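Local coordinates for protein aminotransferase class I and II (Anaerococcus prevotii, PDB 4EMY) that probably works as a pyridoxal 5'-phosphate-dependent transaminase of the class I family, moving amino groups between substrates as a homodimer, at residues Phe357-Val370 against Ile381-Gly393. Sequence-based numbering, arbitrary orientation.
Sequences FFTFIPTDKAFDIV and IPSAKGIRVAICG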
ATOM      1  N   PHE A 357       8.772  22.070  -2.111  1.00 39.08           N
ATOM      2  CA  PHE A 357       7.748  22.379  -3.115  1.00 39.40           C
ATOM      3  C   PHE A 357       6.937  23.615  -2.755  1.00 39.99           C
ATOM      4  O   PHE A 357       6.133  24.098  -3.562  1.00 40.61           O
ATOM      5  CB  PHE A 357       6.788  21.192  -3.285  1.00 38.78           C
ATOM      6  CG  PHE A 357       7.202  20.204  -4.345  1.00 38.75           C
ATOM      7  CD1 PHE A 357       8.539  20.040  -4.703  1.00 39.07           C
ATOM      8  CD2 PHE A 357       6.246  19.410  -4.968  1.00 38.62           C
ATOM      9  CE1 PHE A 357       8.908  19.125  -5.678  1.00 39.19           C
ATOM     10  CE2 PHE A 357       6.609  18.490  -5.942  1.00 38.69           C
ATOM     11  CZ  PHE A 357       7.943  18.342  -6.290  1.00 38.94           C
ATOM     12  N   PHE A 358       7.149  24.123  -1.545  1.00 39.94           N
ATOM     13  CA  PHE A 358       6.304  25.174  -1.008  1.00 40.44           C
ATOM     14  C   PHE A 358       7.136  26.249  -0.341  1.00 41.22           C
ATOM     15  O   PHE A 358       8.161  25.947   0.273  1.00 41.25           O
ATOM     16  CB  PHE A 358       5.338  24.604   0.034  1.00 40.03           C
ATOM     17  CG  PHE A 358       4.665  23.325  -0.381  1.00 39.24           C
ATOM     18  CD1 PHE A 358       5.206  22.092  -0.019  1.00 38.45           C
ATOM     19  CD2 PHE A 358       3.486  23.349  -1.113  1.00 39.47           C
ATOM     20  CE1 PHE A 358       4.591  20.908  -0.389  1.00 37.68           C
ATOM     21  CE2 PHE A 358       2.865  22.165  -1.487  1.00 39.01           C
ATOM     22  CZ  PHE A 358       3.418  20.944  -1.121  1.00 38.09           C
ATOM     23  N   THR A 359       6.686  27.495  -0.477  1.00 41.98           N
ATOM     24  CA  THR A 359       7.178  28.619   0.312  1.00 42.79           C
ATOM     25  C   THR A 359       6.065  28.994   1.277  1.00 43.05           C
ATOM     26  O   THR A 359       4.888  28.790   0.972  1.00 42.96           O
ATOM     27  CB  THR A 359       7.487  29.849  -0.560  1.00 43.92           C
ATOM     28  OG1 THR A 359       6.335  30.178  -1.341  1.00 44.12           O
ATOM     29  CG2 THR A 359       8.667  29.588  -1.476  1.00 43.99           C
ATOM     30  N   PHE A 360       6.416  29.552   2.429  1.00 43.63           N
ATOM     31  CA  PHE A 360       5.409  29.780   3.459  1.00 44.04           C
ATOM     32  C   PHE A 360       5.376  31.204   3.983  1.00 45.62           C
ATOM     33  O   PHE A 360       6.394  31.752   4.412  1.00 46.31           O
ATOM     34  CB  PHE A 360       5.598  28.799   4.614  1.00 43.42           C
ATOM     35  CG  PHE A 360       4.374  28.606   5.460  1.00 43.72           C
ATOM     36  CD1 PHE A 360       4.187  29.350   6.620  1.00 45.07           C
ATOM     37  CD2 PHE A 360       3.413  27.666   5.108  1.00 42.93           C
ATOM     38  CE1 PHE A 360       3.066  29.162   7.411  1.00 45.69           C
ATOM     39  CE2 PHE A 360       2.286  27.474   5.892  1.00 43.52           C
ATOM     40  CZ  PHE A 360       2.115  28.222   7.045  1.00 44.93           C
ATOM     41  N   ILE A 361       4.182  31.785   3.947  1.00 46.40           N
ATOM     42  CA  ILE A 361       3.924  33.088   4.540  1.00 48.06           C
ATOM     43  C   ILE A 361       3.245  32.901   5.899  1.00 48.82           C
ATOM     44  O   ILE A 361       2.097  32.463   5.971  1.00 48.75           O
ATOM     45  CB  ILE A 361       3.085  33.989   3.604  1.00 48.65           C
ATOM     46  CG1 ILE A 361       3.972  34.626   2.534  1.00 48.80           C
ATOM     47  CG2 ILE A 361       2.437  35.123   4.377  1.00 50.34           C
ATOM     48  CD1 ILE A 361       4.265  33.751   1.339  1.00 47.53           C
ATOM     49  N   PRO A 362       3.969  33.208   6.985  1.00 49.85           N
ATOM     50  CA  PRO A 362       3.362  33.163   8.318  1.00 51.09           C
ATOM     51  C   PRO A 362       2.366  34.312   8.540  1.00 52.94           C
ATOM     52  O   PRO A 362       2.617  35.449   8.127  1.00 53.83           O
ATOM     53  CB  PRO A 362       4.563  33.279   9.260  1.00 51.67           C
ATOM     54  CG  PRO A 362       5.623  33.949   8.454  1.00 51.60           C
ATOM     55  CD  PRO A 362       5.407  33.533   7.032  1.00 50.08           C
ATOM     56  N   THR A 363       1.235  33.985   9.166  1.00 53.80           N
ATOM     57  CA  THR A 363       0.154  34.934   9.462  1.00 55.77           C
ATOM     58  C   THR A 363      -0.911  34.281  10.342  1.00 56.78           C
ATOM     59  O   THR A 363      -1.048  33.053  10.364  1.00 55.69           O
ATOM     60  CB  THR A 363      -0.527  35.490   8.187  1.00 55.59           C
ATOM     61  OG1 THR A 363      -1.719  36.194   8.555  1.00 57.44           O
ATOM     62  CG2 THR A 363      -0.896  34.373   7.212  1.00 53.81           C
ATOM     63  N   ASP A 364      -1.673  35.103  11.056  1.00 59.14           N
ATOM     64  CA  ASP A 364      -2.750  34.591  11.887  1.00 60.68           C
ATOM     65  C   ASP A 364      -4.138  34.758  11.253  1.00 61.35           C
ATOM     66  O   ASP A 364      -5.124  34.214  11.754  1.00 62.36           O
ATOM     67  CB  ASP A 364      -2.705  35.218  13.281  1.00 63.27           C
ATOM     68  CG  ASP A 364      -3.195  34.265  14.363  1.00 64.50           C
ATOM     69  OD1 ASP A 364      -3.236  34.678  15.547  1.00 66.86           O
ATOM     70  OD2 ASP A 364      -3.530  33.099  14.033  1.00 63.30           O
ATOM     71  N   LYS A 365      -4.204  35.502  10.149  1.00 61.02           N
ATOM     72  CA  LYS A 365      -5.468  35.729   9.434  1.00 61.79           C
ATOM     73  C   LYS A 365      -5.552  34.899   8.141  1.00 59.74           C
ATOM     74  O   LYS A 365      -6.238  35.280   7.188  1.00 60.04           O
ATOM     75  CB  LYS A 365      -5.663  37.228   9.143  1.00 63.41           C
ATOM     76  CG  LYS A 365      -5.789  38.095  10.393  1.00 65.97           C
ATOM     77  CD  LYS A 365      -5.585  39.579  10.093  1.00 67.20           C
ATOM     78  CE  LYS A 365      -5.300  40.368  11.371  1.00 69.30           C
ATOM     79  NZ  LYS A 365      -5.179  41.840  11.157  1.00 70.67           N
ATOM     80  N   ALA A 366      -4.872  33.755   8.134  1.00 57.71           N
ATOM     81  CA  ALA A 366      -4.691  32.956   6.919  1.00 55.74           C
ATOM     82  C   ALA A 366      -5.995  32.570   6.225  1.00 56.15           C
ATOM     83  O   ALA A 366      -6.083  32.611   4.993  1.00 55.47           O
ATOM     84  CB  ALA A 366      -3.857  31.719   7.214  1.00 53.92           C
ATOM     85  N   PHE A 367      -7.000  32.195   7.016  1.00 57.45           N
ATOM     86  CA  PHE A 367      -8.301  31.794   6.477  1.00 58.15           C
ATOM     87  C   PHE A 367      -9.065  32.969   5.879  1.00 59.63           C
ATOM     88  O   PHE A 367      -9.799  32.810   4.903  1.00 59.87           O
ATOM     89  CB  PHE A 367      -9.143  31.091   7.542  1.00 59.46           C
ATOM     90  CG  PHE A 367      -8.692  29.693   7.837  1.00 58.04           C
ATOM     91  CD1 PHE A 367      -7.932  29.415   8.968  1.00 57.95           C
ATOM     92  CD2 PHE A 367      -9.017  28.646   6.975  1.00 56.97           C
ATOM     93  CE1 PHE A 367      -7.510  28.117   9.239  1.00 56.76           C
ATOM     94  CE2 PHE A 367      -8.600  27.348   7.240  1.00 55.73           C
ATOM     95  CZ  PHE A 367      -7.845  27.082   8.373  1.00 55.59           C
ATOM     96  N   ASP A 368      -8.875  34.145   6.470  1.00 60.76           N
ATOM     97  CA  ASP A 368      -9.517  35.369   6.016  1.00 62.31           C
ATOM     98  C   ASP A 368      -8.859  35.901   4.745  1.00 61.03           C
ATOM     99  O   ASP A 368      -9.541  36.393   3.847  1.00 61.78           O
ATOM    100  CB  ASP A 368      -9.440  36.419   7.119  1.00 64.23           C
ATOM    101  CG  ASP A 368     -10.572  37.419   7.053  1.00 66.91           C
ATOM    102  OD1 ASP A 368     -11.742  36.996   7.215  1.00 68.45           O
ATOM    103  OD2 ASP A 368     -10.292  38.626   6.856  1.00 67.67           O
ATOM    104  N   ILE A 369      -7.531  35.797   4.686  1.00 59.18           N
ATOM    105  CA  ILE A 369      -6.735  36.259   3.546  1.00 58.11           C
ATOM    106  C   ILE A 369      -7.045  35.460   2.276  1.00 57.12           C
ATOM    107  O   ILE A 369      -7.217  36.027   1.194  1.00 57.60           O
ATOM    108  CB  ILE A 369      -5.217  36.203   3.855  1.00 56.63           C
ATOM    109  CG1 ILE A 369      -4.852  37.223   4.942  1.00 57.93           C
ATOM    110  CG2 ILE A 369      -4.392  36.456   2.597  1.00 55.68           C
ATOM    111  CD1 ILE A 369      -3.463  37.064   5.529  1.00 56.89           C
ATOM    112  N   VAL A 370      -7.127  34.143   2.418  1.00 55.93           N
ATOM    113  CA  VAL A 370      -7.360  33.266   1.281  1.00 55.05           C
ATOM    114  C   VAL A 370      -8.797  33.400   0.741  1.00 56.73           C
ATOM    115  O   VAL A 370      -9.066  33.021  -0.398  1.00 56.56           O
ATOM    116  CB  VAL A 370      -6.948  31.801   1.607  1.00 53.46           C
ATOM    117  CG1 VAL A 370      -7.966  31.113   2.511  1.00 54.33           C
ATOM    118  CG2 VAL A 370      -6.700  30.998   0.332  1.00 52.37           C
ATOM    119  N   ILE A 381      -3.155  27.175   0.296  1.00 48.15           N
ATOM    120  CA  ILE A 381      -3.662  26.397   1.431  1.00 48.33           C
ATOM    121  C   ILE A 381      -3.451  27.128   2.760  1.00 48.38           C
ATOM    122  O   ILE A 381      -2.311  27.404   3.142  1.00 48.01           O
ATOM    123  CB  ILE A 381      -3.039  24.978   1.494  1.00 47.98           C
ATOM    124  CG1 ILE A 381      -3.129  24.259   0.135  1.00 48.07           C
ATOM    125  CG2 ILE A 381      -3.682  24.152   2.601  1.00 48.46           C
ATOM    126  CD1 ILE A 381      -4.523  24.087  -0.435  1.00 48.76           C
ATOM    127  N   PRO A 382      -4.555  27.453   3.459  1.00 49.12           N
ATOM    128  CA  PRO A 382      -4.510  28.120   4.756  1.00 49.52           C
ATOM    129  C   PRO A 382      -4.319  27.161   5.922  1.00 49.79           C
ATOM    130  O   PRO A 382      -4.755  26.010   5.859  1.00 50.11           O
ATOM    131  CB  PRO A 382      -5.897  28.743   4.862  1.00 50.64           C
ATOM    132  CG  PRO A 382      -6.774  27.803   4.112  1.00 50.97           C
ATOM    133  CD  PRO A 382      -5.938  27.312   2.964  1.00 49.95           C
ATOM    134  N   SER A 383      -3.674  27.642   6.980  1.00 49.85           N
ATOM    135  CA  SER A 383      -3.638  26.926   8.250  1.00 50.36           C
ATOM    136  C   SER A 383      -3.548  27.920   9.404  1.00 51.07           C
ATOM    137  O   SER A 383      -3.394  29.127   9.180  1.00 51.00           O
ATOM    138  CB  SER A 383      -2.470  25.942   8.292  1.00 49.66           C
ATOM    139  OG  SER A 383      -1.233  26.629   8.268  1.00 49.19           O
ATOM    140  N   ALA A 384      -3.639  27.408  10.633  1.00 51.84           N
ATOM    141  CA  ALA A 384      -3.550  28.237  11.831  1.00 52.76           C
ATOM    142  C   ALA A 384      -2.233  29.000  11.874  1.00 52.07           C
ATOM    143  O   ALA A 384      -2.113  30.006  12.569  1.00 52.83           O
ATOM    144  CB  ALA A 384      -3.707  27.382  13.074  1.00 53.82           C
ATOM    145  N   LYS A 385      -1.261  28.520  11.103  1.00 50.83           N
ATOM    146  CA  LYS A 385       0.083  29.081  11.072  1.00 50.31           C
ATOM    147  C   LYS A 385       0.310  30.049   9.909  1.00 49.67           C
ATOM    148  O   LYS A 385       1.115  30.971  10.013  1.00 49.73           O
ATOM    149  CB  LYS A 385       1.121  27.953  11.031  1.00 49.69           C
ATOM    150  CG  LYS A 385       1.211  27.119  12.299  1.00 50.42           C
ATOM    151  CD  LYS A 385       1.956  27.863  13.395  1.00 51.22           C
ATOM    152  CE  LYS A 385       2.356  26.939  14.534  1.00 51.96           C
ATOM    153  NZ  LYS A 385       1.216  26.551  15.413  1.00 53.12           N
ATOM    154  N   GLY A 386      -0.381  29.837   8.798  1.00 49.25           N
ATOM    155  CA  GLY A 386      -0.277  30.772   7.677  1.00 48.98           C
ATOM    156  C   GLY A 386      -0.718  30.251   6.323  1.00 48.37           C
ATOM    157  O   GLY A 386      -1.623  29.419   6.218  1.00 48.57           O
ATOM    158  N   ILE A 387      -0.063  30.747   5.284  1.00 47.86           N
ATOM    159  CA  ILE A 387      -0.407  30.388   3.921  1.00 47.53           C
ATOM    160  C   ILE A 387       0.720  29.591   3.275  1.00 46.96           C
ATOM    161  O   ILE A 387       1.887  29.996   3.308  1.00 46.88           O
ATOM    162  CB  ILE A 387      -0.742  31.641   3.090  1.00 47.87           C
ATOM    163  CG1 ILE A 387      -2.048  32.264   3.585  1.00 48.66           C
ATOM    164  CG2 ILE A 387      -0.841  31.305   1.608  1.00 47.70           C
ATOM    165  CD1 ILE A 387      -2.243  33.701   3.158  1.00 49.27           C
ATOM    166  N   ARG A 388       0.360  28.449   2.696  1.00 46.71           N
ATOM    167  CA  ARG A 388       1.314  27.622   1.978  1.00 46.37           C
ATOM    168  C   ARG A 388       1.163  27.828   0.473  1.00 46.46           C
ATOM    169  O   ARG A 388       0.105  27.561  -0.101  1.00 46.65           O
ATOM    170  CB  ARG A 388       1.135  26.153   2.343  1.00 46.28           C
ATOM    171  CG  ARG A 388       2.286  25.280   1.887  1.00 46.14           C
ATOM    172  CD  ARG A 388       1.954  23.811   2.028  1.00 46.25           C
ATOM    173  NE  ARG A 388       0.960  23.372   1.056  1.00 46.50           N
ATOM    174  CZ  ARG A 388       0.612  22.104   0.865  1.00 46.70           C
ATOM    175  NH1 ARG A 388       1.182  21.139   1.570  1.00 46.75           N
ATOM    176  NH2 ARG A 388      -0.300  21.799  -0.043  1.00 47.05           N
ATOM    177  N   VAL A 389       2.237  28.300  -0.149  1.00 46.50           N
ATOM    178  CA  VAL A 389       2.244  28.625  -1.571  1.00 46.82           C
ATOM    179  C   VAL A 389       2.965  27.515  -2.316  1.00 46.97           C
ATOM    180  O   VAL A 389       4.178  27.350  -2.165  1.00 47.10           O
ATOM    181  CB  VAL A 389       2.952  29.974  -1.828  1.00 47.14           C
ATOM    182  CG1 VAL A 389       2.884  30.350  -3.298  1.00 47.67           C
ATOM    183  CG2 VAL A 389       2.332  31.068  -0.975  1.00 47.15           C
ATOM    184  N   ALA A 390       2.218  26.751  -3.108  1.00 47.16           N
ATOM    185  CA  ALA A 390       2.788  25.616  -3.826  1.00 47.54           C
ATOM    186  C   ALA A 390       3.570  26.103  -5.026  1.00 48.27           C
ATOM    187  O   ALA A 390       3.120  26.025  -6.173  1.00 48.94           O
ATOM    188  CB  ALA A 390       1.707  24.628  -4.239  1.00 47.84           C
ATOM    189  N   ILE A 391       4.764  26.599  -4.747  1.00 48.41           N
ATOM    190  CA  ILE A 391       5.582  27.233  -5.758  1.00 49.38           C
ATOM    191  C   ILE A 391       5.954  26.275  -6.902  1.00 50.29           C
ATOM    192  O   ILE A 391       6.358  26.705  -7.977  1.00 51.36           O
ATOM    193  CB  ILE A 391       6.804  27.911  -5.105  1.00 49.58           C
ATOM    194  CG1 ILE A 391       7.242  29.105  -5.937  1.00 50.58           C
ATOM    195  CG2 ILE A 391       7.943  26.932  -4.843  1.00 49.89           C
ATOM    196  CD1 ILE A 391       8.202  30.012  -5.207  1.00 50.96           C
ATOM    197  N   CYS A 392       5.779  24.980  -6.661  1.00 50.09           N
ATOM    198  CA  CYS A 392       6.007  23.936  -7.657  1.00 51.02           C
ATOM    199  C   CYS A 392       4.958  23.946  -8.766  1.00 51.46           C
ATOM    200  O   CYS A 392       5.198  23.440  -9.862  1.00 52.60           O
ATOM    201  CB  CYS A 392       5.978  22.575  -6.973  1.00 50.77           C
ATOM    202  SG  CYS A 392       4.429  22.266  -6.103  1.00 49.82           S
ATOM    203  N   GLY A 393       3.791  24.510  -8.476  1.00 50.70           N
ATOM    204  CA  GLY A 393       2.694  24.528  -9.438  1.00 51.18           C
ATOM    205  C   GLY A 393       2.659  25.728 -10.373  1.00 51.87           C
ATOM    206  O   GLY A 393       2.213  25.614 -11.516  1.00 52.79           O
TER
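T359 and I361 pair with V389 and I387, joining strand 359-362 antiparallel to strand 386-389 at the edge of the small three-stranded sheet in the C-terminal part of this class I aminotransferase; helix 366-375 then turns back over the hairpin 381-389. T359 and V389 form a hydrogen-bonded pair, as do I361 and I387, whose I387 N reaches I361 O at 2.8 Å. F360-R388 is a non-hydrogen-bonded pair. T363 N continues the pairing to K385 O, while T363 OG1 accepts from K365 N in an ST turn just before the helix.

One face of the sheet, carrying T359, I361, I387 and V389, is largely apolar: I361 CD1 meets V389 CG2, and helices 315-345 and 399-411 pack over it through F339, L402 and L406. Near the helix, the CD1 end of I387 touches I369 CG2 at 3.5 Å, and A366 CB sits by the carbonyls of S383 and G386. P382 lays its CB over the face of the F367 ring, a CH-pi contact 4.0 Å from the centroid, with V370 CG1 against its CG.

On the other face, F360 CG stands opposite the backbone N about the CA-CB bond (chi1 -159°), which lays the ring over I387 O and turns its edge to K385 O and S383 OG. G386 runs close by the ring, F360 CZ to G386 N 3.5 Å, with backbone angles that call for glycine.

Toward the cofactor, C392 CB lies over the F357 ring, which also meets the ring of Y227, a residue that binds pyridoxal phosphate. R388 bends at chi3 (71°) to lay its guanidinium on F358, planes 15° apart. Its NH1 bonds N190 OD1 of the cofactor site and NH2 the carbonyl of A43, fixing its rotation, while R388 CZ sits 3.8 Å from the centroid of the F358 ring, displaced from the ring normal in an off-centre cation-pi stack.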